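HNH nuclease domain-containing protein (Streptomyces coelicolor, PDB 5ZMO) recognises phosphorothioated DNA through its sulfur-binding domain, as part of a type IV restriction endonuclease that probably cuts with an HNH nuclease domain. Local coordinates at a contact of chain A with DNA. Numbering follows the deposited sequence.

A contact of chain A with DNA. Residues 75-76, 98-99, 103, 105-106. With nucleotides of chain C; nucleotides of chain B.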
# COMPACT_ATOMS: atom_id res chain seq x y z
N ARG A 75 -7.85 -5.71 -0.67
CA ARG A 75 -8.83 -5.18 0.25
C ARG A 75 -8.25 -5.19 1.70
O ARG A 75 -8.56 -4.26 2.47
CB ARG A 75 -10.18 -5.85 0.15
CG ARG A 75 -10.20 -7.28 0.57
CD ARG A 75 -11.41 -7.97 0.00
NE ARG A 75 -11.46 -9.33 0.48
CZ ARG A 75 -12.15 -9.77 1.53
NH1 ARG A 75 -12.10 -11.07 1.79
NH2 ARG A 75 -12.88 -8.98 2.28
N TYR A 76 -7.41 -6.18 2.04
CA TYR A 76 -6.88 -6.32 3.42
C TYR A 76 -6.00 -5.11 3.85
O TYR A 76 -6.36 -4.44 4.79
CB TYR A 76 -6.17 -7.62 3.62
CG TYR A 76 -7.14 -8.80 3.66
CD1 TYR A 76 -8.06 -8.92 4.69
CD2 TYR A 76 -7.10 -9.78 2.68
CE1 TYR A 76 -8.90 -9.99 4.75
CE2 TYR A 76 -8.02 -10.81 2.66
CZ TYR A 76 -8.90 -10.93 3.71
OH TYR A 76 -9.79 -11.99 3.77
N THR A 98 -17.58 -6.37 8.63
CA THR A 98 -17.82 -7.77 8.95
C THR A 98 -16.74 -8.31 9.87
O THR A 98 -15.74 -7.65 10.14
CB THR A 98 -17.97 -8.60 7.65
OG1 THR A 98 -18.32 -9.98 7.96
CG2 THR A 98 -16.71 -8.54 6.78
N SER A 99 -16.98 -9.49 10.42
CA SER A 99 -16.01 -10.26 11.18
C SER A 99 -15.61 -9.50 12.41
O SER A 99 -14.42 -9.20 12.67
CB SER A 99 -14.87 -10.77 10.27
OG SER A 99 -13.90 -11.56 10.96
N ARG A 103 -13.01 -5.56 9.24
CA ARG A 103 -12.88 -5.05 7.84
C ARG A 103 -14.22 -4.74 7.21
O ARG A 103 -15.25 -5.32 7.58
CB ARG A 103 -12.14 -6.11 6.97
CG ARG A 103 -13.00 -7.37 6.68
CD ARG A 103 -12.29 -8.59 6.11
NE ARG A 103 -11.72 -9.37 7.15
CZ ARG A 103 -12.14 -10.53 7.60
NH1 ARG A 103 -13.16 -11.23 7.08
NH2 ARG A 103 -11.46 -11.04 8.57
N THR A 105 -16.85 -5.09 4.14
CA THR A 105 -17.18 -6.14 3.15
C THR A 105 -16.67 -5.66 1.80
O THR A 105 -16.70 -4.46 1.50
CB THR A 105 -18.68 -6.40 2.99
OG1 THR A 105 -19.32 -5.17 2.63
CG2 THR A 105 -19.32 -6.91 4.30
N LEU A 106 -16.25 -6.63 0.97
CA LEU A 106 -15.94 -6.31 -0.41
C LEU A 106 -17.15 -5.69 -1.11
O LEU A 106 -17.00 -4.79 -1.95
CB LEU A 106 -15.46 -7.55 -1.18
CG LEU A 106 -15.03 -7.32 -2.63
CD1 LEU A 106 -13.90 -6.32 -2.63
CD2 LEU A 106 -14.43 -8.57 -3.24
P DC C 5 -3.43 -15.00 3.44
OP1 DC C 5 -2.11 -15.59 3.15
OP2 DC C 5 -4.42 -14.61 2.43
O5' DC C 5 -4.22 -15.96 4.44
C5' DC C 5 -3.53 -16.53 5.55
C4' DC C 5 -4.36 -17.66 6.11
O4' DC C 5 -5.54 -17.18 6.78
C3' DC C 5 -4.84 -18.69 5.09
O3' DC C 5 -4.76 -19.97 5.77
C2' DC C 5 -6.30 -18.29 4.87
C1' DC C 5 -6.74 -17.74 6.22
N1 DC C 5 -7.78 -16.68 6.23
C2 DC C 5 -8.87 -16.77 7.08
O2 DC C 5 -9.06 -17.81 7.74
N3 DC C 5 -9.77 -15.75 7.10
C4 DC C 5 -9.60 -14.69 6.31
N4 DC C 5 -10.50 -13.71 6.39
C5 DC C 5 -8.47 -14.57 5.46
C6 DC C 5 -7.60 -15.58 5.44
P DC B 2 -17.79 -9.88 1.54
OP1 DC B 2 -18.46 -9.10 0.44
OP2 DC B 2 -16.56 -9.34 2.09
O5' DC B 2 -18.76 -10.40 2.72
C5' DC B 2 -20.09 -10.96 2.45
C4' DC B 2 -20.68 -11.82 3.56
O4' DC B 2 -20.30 -13.23 3.47
C3' DC B 2 -20.41 -11.44 5.02
O3' DC B 2 -21.53 -11.81 5.84
C2' DC B 2 -19.31 -12.40 5.44
C1' DC B 2 -19.60 -13.66 4.65
N1 DC B 2 -18.39 -14.36 4.19
C2 DC B 2 -18.11 -15.69 4.56
O2 DC B 2 -18.85 -16.26 5.39
N3 DC B 2 -17.03 -16.31 4.02
C4 DC B 2 -16.28 -15.68 3.11
N4 DC B 2 -15.22 -16.31 2.61
C5 DC B 2 -16.54 -14.33 2.72
C6 DC B 2 -17.60 -13.73 3.27
P DG B 3 -21.65 -11.32 7.31
OP1 DG B 3 -23.06 -11.53 7.74
OP2 DG B 3 -21.02 -9.97 7.42
O5' DG B 3 -20.77 -12.29 8.23
C5' DG B 3 -21.20 -13.64 8.55
C4' DG B 3 -20.09 -14.42 9.21
O4' DG B 3 -19.06 -14.69 8.23
C3' DG B 3 -19.40 -13.71 10.38
O3' DG B 3 -19.09 -14.67 11.38
C2' DG B 3 -18.12 -13.19 9.75
C1' DG B 3 -17.81 -14.33 8.80
N9 DG B 3 -16.88 -14.00 7.72
C8 DG B 3 -16.71 -12.81 7.06
N7 DG B 3 -15.78 -12.86 6.15
C5 DG B 3 -15.30 -14.16 6.22
C6 DG B 3 -14.28 -14.80 5.48
O6 DG B 3 -13.55 -14.33 4.60
N1 DG B 3 -14.10 -16.12 5.89
C2 DG B 3 -14.87 -16.76 6.84
N2 DG B 3 -14.55 -18.02 7.11
N3 DG B 3 -15.82 -16.17 7.54
C4 DG B 3 -15.98 -14.88 7.18
P DC B 5 -15.26 -19.77 15.31
OP1 DC B 5 -15.49 -21.19 15.72
OP2 DC B 5 -15.12 -18.72 16.31
O5' DC B 5 -13.93 -19.86 14.43
C5' DC B 5 -13.87 -20.68 13.27
C4' DC B 5 -12.44 -20.84 12.85
O4' DC B 5 -11.97 -19.64 12.20
C3' DC B 5 -11.46 -21.11 13.99
O3' DC B 5 -10.63 -22.15 13.52
C2' DC B 5 -10.77 -19.76 14.20
C1' DC B 5 -10.79 -19.13 12.82
N1 DC B 5 -10.88 -17.67 12.75
C2 DC B 5 -9.99 -16.97 11.92
O2 DC B 5 -9.01 -17.56 11.45
N3 DC B 5 -10.16 -15.64 11.76
C4 DC B 5 -11.21 -15.03 12.30
N4 DC B 5 -11.37 -13.73 12.06
C5 DC B 5 -12.15 -15.73 13.12
C6 DC B 5 -11.96 -17.03 13.29
O HOH W 1 -14.94 -10.01 4.10
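In this patch of the sulfur-binding domain, one face of the Arg75 guanidinium takes Tyr76, while the Arg103 guanidinium turns an edge to a guanine. CZ of Tyr76, the carbon bearing the phenol oxygen, lies 3.7 Å above the plane of the Arg75 guanidinium, displaced toward that group's rim. At the Arg103 edge, N7 of DG3 of chain B, on the guanine's major-groove edge, lies in the guanidinium plane, 3.2 Å from NH1, a polar approach that suits a planar cation; a water oxygen lies in that plane too. The Arg103 chain bends at chi3 (85°) to bring this group round. Tyr76, on helix 70-83, reaches the Hoogsteen edge of DC5 of chain C tip to tip: the base's exocyclic amine N4 donates to the phenol OH at 3.2 Å, in a moderately bent bond (146° at the hydrogen). A phenol suits this place because its oxygen can accept from the amine while the ring behind it lies against Arg75 and may help hold it. A leucine here would probably lose the bond to the cytosine amine and leave Arg75 less firmly positioned.

The backbone of chain B is gripped by other means. Extended from CG to NE, Arg75 brings NH2 to 3.7 Å from OP2 of DC2, a long salt bridge supplemented by the same water, which bonds both atoms. That phosphate oxygen also accepts, more straightly, from the main-chain N of Leu106 at 3.0 Å; this amide opens helix 106-112, whose dipole would probably favour the negative charge. Thr105, just before it, sets its CB against both phosphate oxygens. One nucleotide on, Thr98 holds OG1 anti to its backbone N (chi1 -175°), and this small hydroxyl donates to OP2 of DG3 at 2.8 Å.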